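Long-range contacts in 2-hydroxyisobutyryl-CoA synthetase (Aquincola tertiaricarbonis, PDB 6HDY), which is an acyl-CoA synthetase of the AMP-binding (ANL) superfamily, with a large AMP-binding domain followed by a smaller C-terminal domain: residues A204-W209 and I226-V231; G220-A225 and L247-E252; K271-G276 and G289-N294. All coordinates share one frame; numbering follows the deposited sequence.

Contact 1 (A204-W209 and I226-V231); sequences ARLVQW and IHLAEV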
# COMPACT_ATOMS: atom_id res chain seq x y z
N ALA A 204 8.08 14.32 1.36
CA ALA A 204 8.34 15.54 0.59
C ALA A 204 7.36 15.61 -0.57
O ALA A 204 6.83 16.68 -0.84
CB ALA A 204 9.79 15.56 0.08
N ARG A 205 7.06 14.47 -1.20
CA ARG A 205 6.10 14.43 -2.31
C ARG A 205 4.66 14.58 -1.83
O ARG A 205 3.88 15.28 -2.48
CB ARG A 205 6.33 13.18 -3.16
CG ARG A 205 7.54 13.34 -4.08
CD ARG A 205 7.68 12.25 -5.14
NE ARG A 205 7.89 10.93 -4.54
CZ ARG A 205 6.91 10.09 -4.24
NH1 ARG A 205 7.18 8.92 -3.68
NH2 ARG A 205 5.65 10.41 -4.50
N LEU A 206 4.32 14.00 -0.67
CA LEU A 206 2.99 14.08 -0.07
C LEU A 206 2.54 15.49 0.20
O LEU A 206 1.41 15.82 -0.10
CB LEU A 206 2.90 13.24 1.23
CG LEU A 206 1.50 13.16 1.92
CD1 LEU A 206 0.37 12.79 0.90
CD2 LEU A 206 1.53 12.11 3.03
N VAL A 207 3.41 16.31 0.81
CA VAL A 207 3.07 17.70 1.14
C VAL A 207 2.68 18.47 -0.13
O VAL A 207 1.69 19.20 -0.11
CB VAL A 207 4.13 18.43 2.02
CG1 VAL A 207 4.21 17.79 3.40
CG2 VAL A 207 5.51 18.47 1.37
N GLN A 208 3.39 18.21 -1.27
CA GLN A 208 3.04 18.80 -2.57
C GLN A 208 1.66 18.32 -3.01
O GLN A 208 0.87 19.16 -3.44
CB GLN A 208 4.09 18.48 -3.66
CG GLN A 208 5.47 19.11 -3.43
CD GLN A 208 5.50 20.64 -3.42
OE1 GLN A 208 4.58 21.34 -3.88
NE2 GLN A 208 6.58 21.18 -2.87
N TRP A 209 1.34 16.99 -2.85
CA TRP A 209 0.03 16.44 -3.20
C TRP A 209 -1.08 17.00 -2.35
O TRP A 209 -2.17 17.22 -2.86
CB TRP A 209 0.01 14.89 -3.17
CG TRP A 209 0.57 14.29 -4.41
CD1 TRP A 209 1.89 14.06 -4.69
CD2 TRP A 209 -0.16 13.85 -5.56
NE1 TRP A 209 2.02 13.51 -5.94
CE2 TRP A 209 0.78 13.38 -6.50
CE3 TRP A 209 -1.53 13.78 -5.87
CZ2 TRP A 209 0.40 12.87 -7.75
CZ3 TRP A 209 -1.90 13.26 -7.10
CH2 TRP A 209 -0.94 12.83 -8.03
N ILE A 226 2.72 15.03 12.85
CA ILE A 226 3.72 15.95 13.38
C ILE A 226 4.91 16.03 12.42
O ILE A 226 5.32 17.14 12.05
CB ILE A 226 4.13 15.66 14.86
CG1 ILE A 226 3.02 16.08 15.84
CG2 ILE A 226 5.45 16.39 15.25
CD1 ILE A 226 2.77 15.10 16.91
N HIS A 227 5.45 14.86 11.99
CA HIS A 227 6.60 14.80 11.09
C HIS A 227 6.33 15.48 9.75
O HIS A 227 7.19 16.21 9.25
CB HIS A 227 7.11 13.36 10.92
CG HIS A 227 8.18 13.21 9.87
ND1 HIS A 227 9.30 14.03 9.86
CD2 HIS A 227 8.27 12.33 8.84
CE1 HIS A 227 10.03 13.62 8.84
NE2 HIS A 227 9.45 12.61 8.19
N LEU A 228 5.13 15.27 9.21
CA LEU A 228 4.67 15.85 7.95
C LEU A 228 4.62 17.40 7.98
O LEU A 228 4.93 18.01 6.96
CB LEU A 228 3.32 15.22 7.55
CG LEU A 228 2.96 15.22 6.08
CD1 LEU A 228 4.01 14.47 5.25
CD2 LEU A 228 1.59 14.62 5.88
N ALA A 229 4.28 18.02 9.14
CA ALA A 229 4.26 19.49 9.28
C ALA A 229 5.68 20.08 9.20
O ALA A 229 5.88 21.16 8.62
CB ALA A 229 3.58 19.91 10.58
N GLU A 230 6.68 19.34 9.75
CA GLU A 230 8.10 19.74 9.71
C GLU A 230 8.56 19.60 8.28
O GLU A 230 9.26 20.48 7.80
CB GLU A 230 8.97 18.86 10.60
CG GLU A 230 8.64 18.90 12.08
CD GLU A 230 9.30 17.81 12.90
OE1 GLU A 230 9.48 18.02 14.12
OE2 GLU A 230 9.64 16.75 12.32
N VAL A 231 8.13 18.53 7.59
CA VAL A 231 8.46 18.35 6.17
C VAL A 231 7.80 19.47 5.33
O VAL A 231 8.48 20.05 4.48
CB VAL A 231 8.16 16.92 5.65
CG1 VAL A 231 8.41 16.82 4.15
CG2 VAL A 231 9.01 15.90 6.39
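Leu228 of helix 222-234 lays its isobutyl group against Leu206 and Val207 of helix 202-213. Its CB leads to CG, which lies anti to the backbone N (chi1 -155°) and passes Val207 CG1 at 3.9 Å. Beyond CG the two branches part. CD1 rests on Val207 CG1 at 3.8 Å and lies somewhat farther from the CD2 methyl of Leu206, whereas CD2 meets that same Leu206 CD2 at 3.8 Å. The two leucines cross at about a right angle, while Val207 and Leu228 run past each other in opposite directions. Val207 CG1 also lies 3.6 Å from the carbonyl O of Leu228, so this one methyl contacts both backbone and side chain. One turn on, Val231 CG1 approaches the backbone N of Ala204 to 3.8 Å and reaches Val207 CG2 at 4.3 Å. The contact is thus wholly apolar in its side chains, and the axes of segments 204-209 and 226-231 approach to 9.5 Å and stand at 82°. Arg205 and Trp209 pack on Leu174 of the second subunit. This is helix-helix packing in the alpha/beta AMP-binding domain, joining the helices before and after strand 217-220 of the parallel sheet, with Tyr268 of helix 258-268 also on Leu228.

Contact 2 (G220-A225 and L247-E252); sequences GTPSYA and LFFSGE. With 8LQ ([[(2~{R},3~{S},4~{R},5~{R})-5-(6-aminopurin-9-yl)-3,4-bis(oxidanyl)oxolan-2-yl]methoxy-oxidanyl-phosphoryl] (3~{S})-3-oxidanylbutanoate), chain C; 3HL ((3S)-3-hydroxybutanoic acid), chain B.
Pro222 lies over one face of the Phe249 ring, its CA 3.9 Å from the ring centroid and only 9° off the normal, a CH-pi contact. The proline ring and the phenylalanine side chain run antiparallel alongside one another. Gly220 O sits at the ring edge, in plane, 3.3 Å from Phe249 CD1, and Ala225 CB approaches obliquely, 3.4 Å from Phe249 CZ. A chi1 of -48° puts Phe249 CG beside the backbone N, and the ring lies beside the first turn of helix 222-234. These residues belong to a beta-alpha-beta unit: strand 217-220 leads through that helix to its parallel neighbour, strand 246-249, and Ser250 N gives a weak bond back to Gly220 O. Thr221 is the N-cap, its OG1 accepting from Tyr224 N and also bonded to Phe465 O.

Past the strand end, Glu252 reaches back to the helix start with its chain extended beyond CG. Its OE2 takes two bonds from Ser223: the backbone N at 3.1 Å, nearly in line with the C-O bond, and OG at 2.6 Å on the syn lone pair. OE2 also lies 3.3 Å from Pro222 CD, while OE1 is held by Ala467 N. Ser250 OG, bonded to Tyr219 OH, lies 2.6 Å from OA of 3HL and near OAE of 8LQ, two ligands that overlap in the model, and Gly251 N lies 3.0 Å from N7 of the 8LQ adenine.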
# COMPACT_ATOMS: atom_id res chain seq x y z
N GLY A 220 -3.62 8.60 9.41
CA GLY A 220 -2.31 8.03 9.69
C GLY A 220 -2.09 7.93 11.18
O GLY A 220 -3.06 7.87 11.94
N THR A 221 -0.81 7.97 11.61
CA THR A 221 -0.46 7.98 13.05
C THR A 221 -0.32 9.42 13.52
O THR A 221 0.06 10.28 12.71
CB THR A 221 0.83 7.19 13.38
OG1 THR A 221 1.97 7.80 12.74
CG2 THR A 221 0.73 5.67 13.06
N PRO A 222 -0.59 9.72 14.82
CA PRO A 222 -0.38 11.10 15.31
C PRO A 222 1.06 11.57 15.13
O PRO A 222 1.26 12.75 14.88
CB PRO A 222 -0.78 11.02 16.79
CG PRO A 222 -1.56 9.75 16.94
CD PRO A 222 -1.03 8.82 15.91
N SER A 223 2.04 10.64 15.21
CA SER A 223 3.48 10.88 14.99
C SER A 223 3.73 11.36 13.57
O SER A 223 4.48 12.32 13.38
CB SER A 223 4.30 9.61 15.22
OG SER A 223 4.33 9.30 16.60
N TYR A 224 3.15 10.67 12.58
CA TYR A 224 3.32 11.05 11.18
C TYR A 224 2.81 12.45 10.88
O TYR A 224 3.50 13.20 10.20
CB TYR A 224 2.72 10.03 10.20
CG TYR A 224 3.17 10.31 8.78
CD1 TYR A 224 4.45 10.78 8.51
CD2 TYR A 224 2.33 10.07 7.71
CE1 TYR A 224 4.88 11.00 7.21
CE2 TYR A 224 2.74 10.32 6.40
CZ TYR A 224 4.02 10.78 6.15
OH TYR A 224 4.45 11.01 4.87
N ALA A 225 1.61 12.80 11.38
CA ALA A 225 1.06 14.14 11.20
C ALA A 225 2.07 15.24 11.69
O ALA A 225 2.31 16.21 10.98
CB ALA A 225 -0.25 14.25 11.96
N LEU A 247 -8.25 15.26 10.65
CA LEU A 247 -7.20 14.26 10.64
C LEU A 247 -7.69 13.23 11.66
O LEU A 247 -8.13 13.63 12.74
CB LEU A 247 -5.84 14.85 11.07
CG LEU A 247 -5.28 15.97 10.20
CD1 LEU A 247 -5.60 17.34 10.82
CD2 LEU A 247 -3.76 15.82 10.03
N PHE A 248 -7.70 11.95 11.31
CA PHE A 248 -8.15 10.90 12.21
C PHE A 248 -7.08 9.85 12.32
O PHE A 248 -6.50 9.47 11.32
CB PHE A 248 -9.54 10.35 11.86
CG PHE A 248 -9.70 9.50 10.62
CD1 PHE A 248 -9.72 10.09 9.35
CD2 PHE A 248 -9.98 8.14 10.72
CE1 PHE A 248 -9.93 9.30 8.21
CE2 PHE A 248 -10.19 7.36 9.58
CZ PHE A 248 -10.13 7.94 8.33
N PHE A 249 -6.73 9.49 13.53
CA PHE A 249 -5.56 8.65 13.78
C PHE A 249 -5.83 7.42 14.61
O PHE A 249 -6.69 7.43 15.51
CB PHE A 249 -4.46 9.48 14.54
CG PHE A 249 -4.09 10.86 14.01
CD1 PHE A 249 -3.52 11.01 12.75
CD2 PHE A 249 -4.25 12.00 14.81
CE1 PHE A 249 -3.15 12.28 12.28
CE2 PHE A 249 -3.89 13.26 14.33
CZ PHE A 249 -3.32 13.39 13.08
N SER A 250 -5.00 6.41 14.38
CA SER A 250 -4.96 5.16 15.13
C SER A 250 -3.51 4.65 15.13
O SER A 250 -2.68 5.16 14.37
CB SER A 250 -5.92 4.13 14.54
OG SER A 250 -5.35 3.53 13.40
N GLY A 251 -3.22 3.69 16.00
CA GLY A 251 -1.91 3.06 16.02
C GLY A 251 -1.11 3.23 17.28
O GLY A 251 -0.27 2.38 17.58
N GLU A 252 -1.35 4.32 18.02
CA GLU A 252 -0.59 4.68 19.22
C GLU A 252 -1.27 5.86 19.92
O GLU A 252 -2.03 6.56 19.27
CB GLU A 252 0.84 5.13 18.80
CG GLU A 252 0.83 6.21 17.71
CD GLU A 252 2.12 6.93 17.43
OE1 GLU A 252 3.19 6.46 17.86
OE2 GLU A 252 2.07 7.97 16.74
N9 8LQ C . -3.05 1.72 19.80
C8 8LQ C . -3.72 1.62 18.64
N7 8LQ C . -4.55 2.65 18.53
C5 8LQ C . -4.41 3.40 19.64
C6 8LQ C . -4.95 4.57 20.05
N6 8LQ C . -5.85 5.15 19.27
N1 8LQ C . -4.62 5.13 21.22
C2 8LQ C . -3.67 4.54 22.05
N3 8LQ C . -3.08 3.37 21.59
C4 8LQ C . -3.48 2.81 20.42
CAA 8LQ C . -4.72 -1.32 13.10
CAZ 8LQ C . -4.94 -0.07 13.99
OAE 8LQ C . -4.11 1.00 13.53
CAL 8LQ C . -4.63 -0.33 15.47
CAS 8LQ C . -3.20 -0.86 15.64
OAC 8LQ C . -2.24 -0.09 15.59
OAQ 8LQ C . -3.09 -2.24 15.75
PBC 8LQ C . -1.75 -2.97 16.22
OAH 8LQ C . -0.70 -2.64 15.08
OAD 8LQ C . -1.92 -4.42 16.45
O5' 8LQ C . -1.37 -2.26 17.58
C5' 8LQ C . -2.38 -2.21 18.58
C4' 8LQ C . -1.86 -1.47 19.79
O4' 8LQ C . -1.49 -0.12 19.39
C3' 8LQ C . -2.98 -1.32 20.72
O3' 8LQ C . -3.09 -2.50 21.57
C2' 8LQ C . -2.55 -0.07 21.49
O2' 8LQ C . -1.46 -0.37 22.45
C1' 8LQ C . -2.02 0.79 20.37
CA 3HL B . -3.85 -0.63 14.96
CB 3HL B . -4.26 -1.79 14.02
OG1 3HL B . -5.59 -1.66 13.52
CG2 3HL B . -3.36 -1.89 12.83
C 3HL B . -4.99 0.36 15.04
OA 3HL B . -5.29 1.00 14.04
OB 3HL B . -5.72 0.31 16.18

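Contact 3 (K271-G276 and G289-N294); sequences KVYDCG and GTEQSN. With 8LQ ([[(2~{R},3~{S},4~{R},5~{R})-5-(6-aminopurin-9-yl)-3,4-bis(oxidanyl)oxolan-2-yl]methoxy-oxidanyl-phosphoryl] (3~{S})-3-oxidanylbutanoate), chain C.
Tyr273, Asn294 and Lys271 bury the most surface where strand 271-274, an edge strand, within this chain, of the five-stranded parallel sheet of the AMP-binding domain, meets the loop 289-294. The Tyr273 ring extends from the strand to the loop, its CG anti to the carbonyl carbon (chi1 -63°). Along one side of the ring CE1 lies 3.3 Å from Thr290 O, an oblique approach, and 3.7 Å from Asn294 CB, which comes to the ring edge near its plane. At the far end OH reaches Glu291, 3.4 Å from its CG; the carboxylate plane is turned 77° from the ring.

Lys271 bends at chi3, which sets CE off the line of the preceding chain, and crosses Asn294 at about a right angle. Its NZ donates to Glu291 O at 2.8 Å, in the plane of that carbonyl. The ammonium is thus tied to the loop backbone, and the Glu291 carboxylate, with OE2 5.2 Å from NZ, may add a modest electrostatic attraction, although the charged atoms are not in contact. Within the loop, Thr290 OG1 accepts from Ser293 N, an ST motif.

Toward the other end of the strand, Gly289 N bonds to Asp274 O at 2.8 Å in a nearly straight arrangement, 169° at the hydrogen. A water accepts from Asp274 N and lies within hydrogen-bonding distance of Asn294 O, which Lys261 NZ also binds. Just past this junction lies the adenine of 8LQ. Asp274, its OD2 bonded to Ser256 OG, offers OD1 to the exocyclic amine: N6 of 8LQ donates to Asp274 OD1 at 3.1 Å and to Cys275 O at 2.8 Å.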
# COMPACT_ATOMS: atom_id res chain seq x y z
N LYS A 271 -9.65 19.66 12.83
CA LYS A 271 -10.01 18.86 14.01
C LYS A 271 -9.26 17.54 13.98
O LYS A 271 -8.99 17.02 12.90
CB LYS A 271 -11.52 18.60 14.07
CG LYS A 271 -12.31 19.79 14.59
CD LYS A 271 -13.78 19.49 14.76
CE LYS A 271 -14.14 18.97 16.13
NZ LYS A 271 -15.53 19.33 16.48
N VAL A 272 -8.93 17.00 15.16
CA VAL A 272 -8.24 15.73 15.30
C VAL A 272 -9.20 14.72 15.92
O VAL A 272 -9.90 15.06 16.86
CB VAL A 272 -6.89 15.86 16.08
CG1 VAL A 272 -6.41 14.50 16.60
CG2 VAL A 272 -5.82 16.50 15.21
N TYR A 273 -9.27 13.50 15.36
CA TYR A 273 -10.10 12.44 15.92
C TYR A 273 -9.27 11.26 16.30
O TYR A 273 -8.34 10.92 15.57
CB TYR A 273 -11.22 12.03 14.96
CG TYR A 273 -12.17 13.17 14.70
CD1 TYR A 273 -12.88 13.77 15.74
CD2 TYR A 273 -12.27 13.74 13.43
CE1 TYR A 273 -13.72 14.86 15.51
CE2 TYR A 273 -13.14 14.80 13.19
CZ TYR A 273 -13.87 15.35 14.23
OH TYR A 273 -14.69 16.42 14.00
N ASP A 274 -9.59 10.65 17.44
CA ASP A 274 -8.93 9.46 17.95
C ASP A 274 -9.80 8.24 17.61
O ASP A 274 -11.03 8.30 17.72
CB ASP A 274 -8.72 9.57 19.47
CG ASP A 274 -7.73 8.60 20.12
OD1 ASP A 274 -6.85 8.07 19.41
OD2 ASP A 274 -7.78 8.44 21.36
N CYS A 275 -9.15 7.16 17.13
CA CYS A 275 -9.78 5.86 16.84
C CYS A 275 -8.74 4.75 16.99
O CYS A 275 -7.55 5.04 17.06
CB CYS A 275 -10.50 5.82 15.48
SG CYS A 275 -9.40 5.85 14.04
N GLY A 276 -9.20 3.51 17.01
CA GLY A 276 -8.30 2.37 16.99
C GLY A 276 -8.19 1.53 18.24
O GLY A 276 -7.80 2.02 19.29
N GLY A 289 -13.71 8.62 18.36
CA GLY A 289 -14.36 9.89 18.67
C GLY A 289 -15.28 10.33 17.53
O GLY A 289 -15.18 9.81 16.40
N THR A 290 -16.22 11.23 17.84
CA THR A 290 -17.17 11.72 16.82
C THR A 290 -16.99 13.24 16.64
O THR A 290 -16.26 13.85 17.41
CB THR A 290 -18.61 11.27 17.14
OG1 THR A 290 -19.08 12.02 18.25
CG2 THR A 290 -18.73 9.79 17.42
N GLU A 291 -17.61 13.84 15.62
CA GLU A 291 -17.49 15.28 15.39
C GLU A 291 -17.84 16.14 16.63
O GLU A 291 -17.12 17.10 16.91
CB GLU A 291 -18.28 15.74 14.17
CG GLU A 291 -17.98 17.19 13.78
CD GLU A 291 -18.67 17.71 12.54
OE1 GLU A 291 -19.48 16.96 11.94
OE2 GLU A 291 -18.38 18.86 12.15
N GLN A 292 -18.89 15.76 17.39
CA GLN A 292 -19.33 16.46 18.59
C GLN A 292 -18.65 15.93 19.86
O GLN A 292 -18.24 16.73 20.69
CB GLN A 292 -20.87 16.50 18.74
CG GLN A 292 -21.63 17.10 17.52
CD GLN A 292 -21.74 16.13 16.34
OE1 GLN A 292 -21.64 14.91 16.49
NE2 GLN A 292 -21.90 16.65 15.13
N SER A 293 -18.53 14.59 20.01
CA SER A 293 -17.82 13.97 21.14
C SER A 293 -16.39 13.81 20.62
O SER A 293 -15.95 12.68 20.34
CB SER A 293 -18.44 12.62 21.48
OG SER A 293 -19.85 12.74 21.59
N ASN A 294 -15.72 14.94 20.36
CA ASN A 294 -14.40 14.97 19.70
C ASN A 294 -13.21 14.67 20.62
O ASN A 294 -12.11 14.50 20.12
CB ASN A 294 -14.18 16.29 18.94
CG ASN A 294 -14.16 17.49 19.84
OD1 ASN A 294 -14.96 17.60 20.76
ND2 ASN A 294 -13.21 18.39 19.64
N9 8LQ C . -3.05 1.72 19.80
C8 8LQ C . -3.72 1.62 18.64
N7 8LQ C . -4.55 2.65 18.53
C5 8LQ C . -4.41 3.40 19.64
C6 8LQ C . -4.95 4.57 20.05
N6 8LQ C . -5.85 5.15 19.27
N1 8LQ C . -4.62 5.13 21.22
C2 8LQ C . -3.67 4.54 22.05
N3 8LQ C . -3.08 3.37 21.59
C4 8LQ C . -3.48 2.81 20.42
CAA 8LQ C . -4.72 -1.32 13.10
CAZ 8LQ C . -4.94 -0.07 13.99
OAE 8LQ C . -4.11 1.00 13.53
CAL 8LQ C . -4.63 -0.33 15.47
CAS 8LQ C . -3.20 -0.86 15.64
OAC 8LQ C . -2.24 -0.09 15.59
OAQ 8LQ C . -3.09 -2.24 15.75
PBC 8LQ C . -1.75 -2.97 16.22
OAH 8LQ C . -0.70 -2.64 15.08
OAD 8LQ C . -1.92 -4.42 16.45
O5' 8LQ C . -1.37 -2.26 17.58
C5' 8LQ C . -2.38 -2.21 18.58
C4' 8LQ C . -1.86 -1.47 19.79
O4' 8LQ C . -1.49 -0.12 19.39
C3' 8LQ C . -2.98 -1.32 20.72
O3' 8LQ C . -3.09 -2.50 21.57
C2' 8LQ C . -2.55 -0.07 21.49
O2' 8LQ C . -1.46 -0.37 22.45
C1' 8LQ C . -2.02 0.79 20.37
O HOH W 1 -11.34 12.05 19.12

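How the contacts relate
From the N terminus, 204-209 opens contact 1, but 220-225 of contact 2 comes before 226-231 closes it; 247-252 then closes contact 2, so the two loops cross. Both use helix 222-234, and they touch where Leu206 CD2 packs on Tyr224 OH at 3.6 Å. Contact 3 follows in series, its loop closing when 289-294 returns to 271-276. It adjoins contact 2 through neighbouring sheet strands, where backbone hydrogen bonds join Leu247 O to Tyr273 N and Leu247 N to Lys271 O, and both border 8LQ. Contact 1 lies farther off, its centre about 23 Å from that of contact 3. Together they link helices 202-213 and 222-234, the parallel sheet and the ligand pocket.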